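Local coordinates for RNA-binding protein Smaug (Drosophila melanogaster, PDB 1OXJ) that binds RNA, probably recognising its target transcripts through a SAM domain that is joined here to a helical PHAT domain, at residues H3-K15 with I23-L35. Numbering follows the deposited sequence.
Sequences HMVGMSGIGLWLK and IELFKNMTYEEML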
ATOM      1  N   HIS A   3      -1.772  17.303   9.378  1.00 65.24           N
ATOM      2  CA  HIS A   3      -0.689  16.459   8.792  1.00 65.11           C
ATOM      3  C   HIS A   3      -0.234  16.994   7.437  1.00 63.69           C
ATOM      4  O   HIS A   3      -1.006  17.645   6.725  1.00 64.48           O
ATOM      5  CB  HIS A   3      -1.171  15.013   8.644  1.00 66.17           C
ATOM      6  CG  HIS A   3      -2.622  14.894   8.295  1.00 67.44           C
ATOM      7  ND1 HIS A   3      -3.618  14.879   9.249  1.00 67.70           N
ATOM      8  CD2 HIS A   3      -3.248  14.802   7.098  1.00 67.83           C
ATOM      9  CE1 HIS A   3      -4.793  14.779   8.654  1.00 68.41           C
ATOM     10  NE2 HIS A   3      -4.596  14.730   7.348  1.00 68.04           N
ATOM     11  N   MET A   4       1.017  16.718   7.081  1.00 60.37           N
ATOM     12  CA  MET A   4       1.553  17.194   5.814  1.00 57.54           C
ATOM     13  C   MET A   4       1.406  16.180   4.681  1.00 52.90           C
ATOM     14  O   MET A   4       0.940  15.059   4.881  1.00 51.02           O
ATOM     15  CB  MET A   4       3.022  17.592   5.976  1.00 60.66           C
ATOM     16  CG  MET A   4       3.558  18.401   4.803  1.00 65.09           C
ATOM     17  SD  MET A   4       5.256  18.951   5.019  1.00 70.63           S
ATOM     18  CE  MET A   4       4.999  20.667   5.535  1.00 69.13           C
ATOM     19  N   VAL A   5       1.817  16.593   3.488  1.00 49.03           N
ATOM     20  CA  VAL A   5       1.723  15.772   2.287  1.00 45.30           C
ATOM     21  C   VAL A   5       2.146  14.315   2.465  1.00 43.68           C
ATOM     22  O   VAL A   5       3.251  14.032   2.926  1.00 43.80           O
ATOM     23  CB  VAL A   5       2.564  16.388   1.153  1.00 45.56           C
ATOM     24  CG1 VAL A   5       2.329  15.630  -0.145  1.00 43.92           C
ATOM     25  CG2 VAL A   5       2.217  17.869   0.993  1.00 46.23           C
ATOM     26  N   GLY A   6       1.255  13.397   2.089  1.00 39.89           N
ATOM     27  CA  GLY A   6       1.552  11.980   2.177  1.00 38.37           C
ATOM     28  C   GLY A   6       1.453  11.339   3.548  1.00 37.07           C
ATOM     29  O   GLY A   6       1.726  10.145   3.695  1.00 36.98           O
ATOM     30  N   MET A   7       1.048  12.107   4.554  1.00 35.68           N
ATOM     31  CA  MET A   7       0.955  11.563   5.903  1.00 35.19           C
ATOM     32  C   MET A   7      -0.453  11.482   6.493  1.00 36.86           C
ATOM     33  O   MET A   7      -0.615  11.144   7.664  1.00 36.41           O
ATOM     34  CB  MET A   7       1.869  12.374   6.822  1.00 32.95           C
ATOM     35  CG  MET A   7       3.355  12.249   6.435  1.00 32.93           C
ATOM     36  SD  MET A   7       4.041  10.595   6.701  1.00 19.05           S
ATOM     37  CE  MET A   7       4.803  10.902   8.203  1.00 30.58           C
ATOM     38  N   SER A   8      -1.470  11.764   5.682  1.00 38.87           N
ATOM     39  CA  SER A   8      -2.847  11.725   6.166  1.00 40.18           C
ATOM     40  C   SER A   8      -3.276  10.344   6.642  1.00 39.15           C
ATOM     41  O   SER A   8      -4.161  10.224   7.482  1.00 40.24           O
ATOM     42  CB  SER A   8      -3.817  12.220   5.084  1.00 40.98           C
ATOM     43  OG  SER A   8      -3.864  11.329   3.985  1.00 44.86           O
ATOM     44  N   GLY A   9      -2.644   9.299   6.121  1.00 37.55           N
ATOM     45  CA  GLY A   9      -3.021   7.957   6.538  1.00 36.30           C
ATOM     46  C   GLY A   9      -2.122   7.334   7.589  1.00 35.35           C
ATOM     47  O   GLY A   9      -2.186   6.124   7.834  1.00 35.49           O
ATOM     48  N   ILE A  10      -1.300   8.153   8.235  1.00 35.10           N
ATOM     49  CA  ILE A  10      -0.384   7.639   9.245  1.00 35.62           C
ATOM     50  C   ILE A  10      -1.096   6.927  10.389  1.00 34.52           C
ATOM     51  O   ILE A  10      -0.657   5.870  10.834  1.00 32.23           O
ATOM     52  CB  ILE A  10       0.505   8.764   9.821  1.00 37.41           C
ATOM     53  CG1 ILE A  10       1.632   8.151  10.649  1.00 40.08           C
ATOM     54  CG2 ILE A  10      -0.326   9.735  10.641  1.00 41.15           C
ATOM     55  CD1 ILE A  10       2.607   7.317   9.805  1.00 37.77           C
ATOM     56  N   GLY A  11      -2.200   7.500  10.862  1.00 34.40           N
ATOM     57  CA  GLY A  11      -2.927   6.881  11.960  1.00 33.98           C
ATOM     58  C   GLY A  11      -3.469   5.498  11.646  1.00 33.00           C
ATOM     59  O   GLY A  11      -3.311   4.557  12.431  1.00 35.61           O
ATOM     60  N   LEU A  12      -4.116   5.367  10.497  1.00 34.47           N
ATOM     61  CA  LEU A  12      -4.685   4.086  10.101  1.00 34.93           C
ATOM     62  C   LEU A  12      -3.575   3.055   9.915  1.00 34.38           C
ATOM     63  O   LEU A  12      -3.727   1.886  10.277  1.00 33.75           O
ATOM     64  CB  LEU A  12      -5.496   4.247   8.811  1.00 38.72           C
ATOM     65  CG  LEU A  12      -6.262   3.027   8.264  1.00 43.38           C
ATOM     66  CD1 LEU A  12      -5.295   2.037   7.656  1.00 46.95           C
ATOM     67  CD2 LEU A  12      -7.069   2.359   9.382  1.00 46.41           C
ATOM     68  N   TRP A  13      -2.450   3.490   9.356  1.00 33.10           N
ATOM     69  CA  TRP A  13      -1.326   2.585   9.139  1.00 29.97           C
ATOM     70  C   TRP A  13      -0.818   2.064  10.481  1.00 29.99           C
ATOM     71  O   TRP A  13      -0.654   0.861  10.665  1.00 30.66           O
ATOM     72  CB  TRP A  13      -0.196   3.313   8.391  1.00 30.10           C
ATOM     73  CG  TRP A  13       1.009   2.444   8.112  1.00 32.16           C
ATOM     74  CD1 TRP A  13       1.029   1.265   7.419  1.00 33.67           C
ATOM     75  CD2 TRP A  13       2.371   2.724   8.468  1.00 34.99           C
ATOM     76  NE1 TRP A  13       2.325   0.795   7.316  1.00 35.65           N
ATOM     77  CE2 TRP A  13       3.165   1.671   7.951  1.00 36.34           C
ATOM     78  CE3 TRP A  13       2.998   3.763   9.172  1.00 35.73           C
ATOM     79  CZ2 TRP A  13       4.558   1.631   8.114  1.00 36.63           C
ATOM     80  CZ3 TRP A  13       4.383   3.721   9.335  1.00 36.53           C
ATOM     81  CH2 TRP A  13       5.144   2.659   8.806  1.00 36.49           C
ATOM     82  N   LEU A  14      -0.567   2.969  11.421  1.00 29.61           N
ATOM     83  CA  LEU A  14      -0.086   2.557  12.736  1.00 30.94           C
ATOM     84  C   LEU A  14      -1.061   1.593  13.416  1.00 31.83           C
ATOM     85  O   LEU A  14      -0.647   0.619  14.051  1.00 31.00           O
ATOM     86  CB  LEU A  14       0.129   3.774  13.630  1.00 30.56           C
ATOM     87  CG  LEU A  14       1.260   4.717  13.222  1.00 30.45           C
ATOM     88  CD1 LEU A  14       1.311   5.892  14.203  1.00 32.03           C
ATOM     89  CD2 LEU A  14       2.577   3.966  13.232  1.00 28.73           C
ATOM     90  N   LYS A  15      -2.352   1.888  13.309  1.00 32.55           N
ATOM     91  CA  LYS A  15      -3.373   1.026  13.894  1.00 36.61           C
ATOM     92  C   LYS A  15      -3.272  -0.382  13.304  1.00 38.08           C
ATOM     93  O   LYS A  15      -3.519  -1.380  13.992  1.00 38.55           O
ATOM     94  CB  LYS A  15      -4.771   1.604  13.622  1.00 39.27           C
ATOM     95  CG  LYS A  15      -5.130   2.803  14.495  1.00 43.06           C
ATOM     96  CD  LYS A  15      -6.448   3.435  14.073  1.00 46.76           C
ATOM     97  CE  LYS A  15      -6.877   4.535  15.037  1.00 49.09           C
ATOM     98  NZ  LYS A  15      -8.131   5.209  14.580  1.00 50.90           N
ATOM     99  N   ILE A  23       1.246   7.417  17.691  1.00 31.47           N
ATOM    100  CA  ILE A  23       0.735   8.395  16.725  1.00 33.48           C
ATOM    101  C   ILE A  23       1.328   9.801  16.909  1.00 34.53           C
ATOM    102  O   ILE A  23       1.655  10.482  15.930  1.00 32.66           O
ATOM    103  CB  ILE A  23      -0.821   8.493  16.801  1.00 34.65           C
ATOM    104  CG1 ILE A  23      -1.349   9.456  15.737  1.00 36.72           C
ATOM    105  CG2 ILE A  23      -1.245   8.993  18.166  1.00 35.58           C
ATOM    106  CD1 ILE A  23      -1.134   8.986  14.311  1.00 37.10           C
ATOM    107  N   GLU A  24       1.476  10.247  18.156  1.00 35.91           N
ATOM    108  CA  GLU A  24       2.006  11.588  18.414  1.00 35.82           C
ATOM    109  C   GLU A  24       3.436  11.830  17.950  1.00 36.17           C
ATOM    110  O   GLU A  24       3.829  12.972  17.703  1.00 34.76           O
ATOM    111  CB  GLU A  24       1.906  11.922  19.902  1.00 40.35           C
ATOM    112  CG  GLU A  24       0.478  12.084  20.404  1.00 45.35           C
ATOM    113  CD  GLU A  24      -0.294  13.130  19.633  1.00 47.91           C
ATOM    114  OE1 GLU A  24       0.228  14.249  19.451  1.00 51.73           O
ATOM    115  OE2 GLU A  24      -1.433  12.838  19.210  1.00 53.78           O
ATOM    116  N   LEU A  25       4.215  10.761  17.832  1.00 34.77           N
ATOM    117  CA  LEU A  25       5.594  10.882  17.390  1.00 33.37           C
ATOM    118  C   LEU A  25       5.676  11.504  15.999  1.00 34.08           C
ATOM    119  O   LEU A  25       6.651  12.194  15.684  1.00 33.71           O
ATOM    120  CB  LEU A  25       6.263   9.507  17.364  1.00 35.23           C
ATOM    121  CG  LEU A  25       7.611   9.448  16.643  1.00 34.60           C
ATOM    122  CD1 LEU A  25       8.585  10.411  17.313  1.00 37.86           C
ATOM    123  CD2 LEU A  25       8.141   8.036  16.674  1.00 40.96           C
ATOM    124  N   PHE A  26       4.646  11.269  15.186  1.00 34.70           N
ATOM    125  CA  PHE A  26       4.597  11.766  13.804  1.00 35.61           C
ATOM    126  C   PHE A  26       3.978  13.157  13.606  1.00 38.30           C
ATOM    127  O   PHE A  26       3.942  13.668  12.487  1.00 36.33           O
ATOM    128  CB  PHE A  26       3.856  10.746  12.925  1.00 33.34           C
ATOM    129  CG  PHE A  26       4.492   9.386  12.916  1.00 33.05           C
ATOM    130  CD1 PHE A  26       4.327   8.512  13.998  1.00 32.08           C
ATOM    131  CD2 PHE A  26       5.310   8.997  11.857  1.00 31.75           C
ATOM    132  CE1 PHE A  26       4.969   7.278  14.024  1.00 31.50           C
ATOM    133  CE2 PHE A  26       5.965   7.755  11.871  1.00 32.19           C
ATOM    134  CZ  PHE A  26       5.795   6.897  12.954  1.00 32.77           C
ATOM    135  N   LYS A  27       3.517  13.763  14.698  1.00 40.72           N
ATOM    136  CA  LYS A  27       2.874  15.083  14.704  1.00 44.45           C
ATOM    137  C   LYS A  27       3.107  16.019  13.513  1.00 46.30           C
ATOM    138  O   LYS A  27       2.208  16.239  12.693  1.00 48.89           O
ATOM    139  CB  LYS A  27       3.232  15.824  16.001  1.00 46.50           C
ATOM    140  CG  LYS A  27       2.606  17.209  16.132  1.00 49.53           C
ATOM    141  CD  LYS A  27       1.082  17.187  15.963  1.00 52.06           C
ATOM    142  CE  LYS A  27       0.387  16.354  17.038  1.00 54.23           C
ATOM    143  NZ  LYS A  27       0.652  14.888  16.886  1.00 56.83           N
ATOM    144  N   ASN A  28       4.292  16.600  13.422  1.00 46.38           N
ATOM    145  CA  ASN A  28       4.558  17.501  12.303  1.00 46.28           C
ATOM    146  C   ASN A  28       5.633  16.931  11.399  1.00 44.46           C
ATOM    147  O   ASN A  28       6.313  17.669  10.681  1.00 45.17           O
ATOM    148  CB  ASN A  28       5.000  18.870  12.811  1.00 47.76           C
ATOM    149  CG  ASN A  28       3.883  19.619  13.496  1.00 50.13           C
ATOM    150  OD1 ASN A  28       2.801  19.798  12.928  1.00 49.78           O
ATOM    151  ND2 ASN A  28       4.136  20.068  14.723  1.00 50.06           N
ATOM    152  N   MET A  29       5.776  15.611  11.438  1.00 40.30           N
ATOM    153  CA  MET A  29       6.783  14.930  10.639  1.00 37.14           C
ATOM    154  C   MET A  29       6.388  14.917   9.173  1.00 33.99           C
ATOM    155  O   MET A  29       5.223  14.701   8.837  1.00 34.06           O
ATOM    156  CB  MET A  29       6.956  13.485  11.130  1.00 32.71           C
ATOM    157  CG  MET A  29       8.206  12.789  10.604  1.00 32.13           C
ATOM    158  SD  MET A  29       8.488  11.186  11.406  1.00 20.52           S
ATOM    159  CE  MET A  29       8.748  11.656  12.953  1.00 23.26           C
ATOM    160  N   THR A  30       7.362  15.157   8.303  1.00 31.36           N
ATOM    161  CA  THR A  30       7.096  15.124   6.873  1.00 32.16           C
ATOM    162  C   THR A  30       7.327  13.700   6.400  1.00 30.99           C
ATOM    163  O   THR A  30       7.959  12.890   7.089  1.00 30.38           O
ATOM    164  CB  THR A  30       8.048  16.023   6.083  1.00 33.09           C
ATOM    165  OG1 THR A  30       9.374  15.475   6.143  1.00 31.07           O
ATOM    166  CG2 THR A  30       8.038  17.424   6.656  1.00 34.51           C
ATOM    167  N   TYR A  31       6.827  13.409   5.210  1.00 28.64           N
ATOM    168  CA  TYR A  31       6.969  12.099   4.622  1.00 27.53           C
ATOM    169  C   TYR A  31       8.453  11.713   4.521  1.00 27.58           C
ATOM    170  O   TYR A  31       8.849  10.615   4.919  1.00 28.87           O
ATOM    171  CB  TYR A  31       6.312  12.112   3.251  1.00 25.64           C
ATOM    172  CG  TYR A  31       6.428  10.821   2.501  1.00 26.83           C
ATOM    173  CD1 TYR A  31       5.454   9.829   2.619  1.00 27.22           C
ATOM    174  CD2 TYR A  31       7.501  10.595   1.650  1.00 26.40           C
ATOM    175  CE1 TYR A  31       5.549   8.650   1.894  1.00 26.14           C
ATOM    176  CE2 TYR A  31       7.606   9.420   0.924  1.00 26.51           C
ATOM    177  CZ  TYR A  31       6.631   8.456   1.046  1.00 28.96           C
ATOM    178  OH  TYR A  31       6.726   7.309   0.296  1.00 30.64           O
ATOM    179  N   GLU A  32       9.286  12.621   4.026  1.00 27.19           N
ATOM    180  CA  GLU A  32      10.707  12.299   3.893  1.00 30.50           C
ATOM    181  C   GLU A  32      11.366  12.009   5.241  1.00 29.82           C
ATOM    182  O   GLU A  32      12.233  11.149   5.340  1.00 30.84           O
ATOM    183  CB  GLU A  32      11.453  13.438   3.181  1.00 32.21           C
ATOM    184  CG  GLU A  32      11.089  13.635   1.707  1.00 37.09           C
ATOM    185  CD  GLU A  32       9.647  14.090   1.478  1.00 40.53           C
ATOM    186  OE1 GLU A  32       9.133  14.918   2.263  1.00 41.04           O
ATOM    187  OE2 GLU A  32       9.029  13.630   0.493  1.00 42.45           O
ATOM    188  N   GLU A  33      10.965  12.731   6.279  1.00 31.40           N
ATOM    189  CA  GLU A  33      11.538  12.509   7.604  1.00 32.30           C
ATOM    190  C   GLU A  33      11.168  11.126   8.125  1.00 32.32           C
ATOM    191  O   GLU A  33      11.997  10.450   8.748  1.00 31.54           O
ATOM    192  CB  GLU A  33      11.056  13.583   8.582  1.00 35.03           C
ATOM    193  CG  GLU A  33      11.652  14.966   8.300  1.00 39.76           C
ATOM    194  CD  GLU A  33      11.198  16.003   9.307  1.00 41.42           C
ATOM    195  OE1 GLU A  33       9.971  16.230   9.431  1.00 38.60           O
ATOM    196  OE2 GLU A  33      12.073  16.593   9.976  1.00 46.38           O
ATOM    197  N   MET A  34       9.927  10.711   7.873  1.00 29.59           N
ATOM    198  CA  MET A  34       9.461   9.390   8.298  1.00 31.31           C
ATOM    199  C   MET A  34      10.393   8.321   7.748  1.00 32.13           C
ATOM    200  O   MET A  34      10.751   7.381   8.459  1.00 32.74           O
ATOM    201  CB  MET A  34       8.019   9.117   7.804  1.00 28.05           C
ATOM    202  CG  MET A  34       7.567   7.610   7.845  1.00 29.81           C
ATOM    203  SD  MET A  34       5.865   7.300   7.290  1.00 21.11           S
ATOM    204  CE  MET A  34       6.050   7.470   5.527  1.00 32.25           C
ATOM    205  N   LEU A  35      10.792   8.471   6.487  1.00 33.20           N
ATOM    206  CA  LEU A  35      11.670   7.492   5.845  1.00 35.31           C
ATOM    207  C   LEU A  35      13.105   7.504   6.362  1.00 37.32           C
ATOM    208  O   LEU A  35      13.897   6.635   6.011  1.00 38.01           O
ATOM    209  CB  LEU A  35      11.666   7.681   4.321  1.00 36.23           C
ATOM    210  CG  LEU A  35      10.304   7.456   3.654  1.00 35.35           C
ATOM    211  CD1 LEU A  35      10.435   7.615   2.144  1.00 38.43           C
ATOM    212  CD2 LEU A  35       9.776   6.069   3.998  1.00 38.71           C
TER
HETATM  213  O   HOH W   1       5.503  15.475   3.680  1.00 31.57           O
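In the small helical bundle of the SAM domain, helix 10-16 packs against the 3-10 turn and short helix that follow it: Ile10 on its first turn lies against the Phe26 ring, while Met7, from the turns leading into that helix, reaches the start of helix 31-34. Ile10 CD1 lies over one face of Phe26 in a CH-pi contact, 4.1 Å from the ring centroid and 24° off its normal. One turn on, Leu14 CD1 approaches the same ring obliquely, 3.9 Å from Phe26 CE1, and rests on the backbone of Ile23. Ile23 in turn sends CD1 across to Gly11 CA at 3.6 Å and to Ile10 CG2. The Met7 chain doubles back at its second and third torsions (chi3 -99°), bringing CE to the edge of Phe26 and 3.7 Å from Met34 CB. Met34 SD also lies obliquely beside Trp13, a Met-aromatic contact. With an alanine at Phe26, Ile10 CD1 would probably lose the aromatic face it lies on, and a gap would be likely between Leu14 and the Met7 methyl. Toward the surface, Met4 SD meets Thr30 CG2 at 3.6 Å, and a water bridges the segments, donating to Val5 O and accepting from Tyr31 N. Thr30 and Glu33 close the start of helix 31-34 with a capping box, Glu33 N to Thr30 OG1 at 3.2 Å and Thr30 N to Glu33 OE1 at 3.0 Å. Helix 49-77 lies alongside, its Ile59 and Leu62 touching both Trp13 and Met34, while Leu12 and Val5 meet Leu95 and Pro100 in loops farther along the chain.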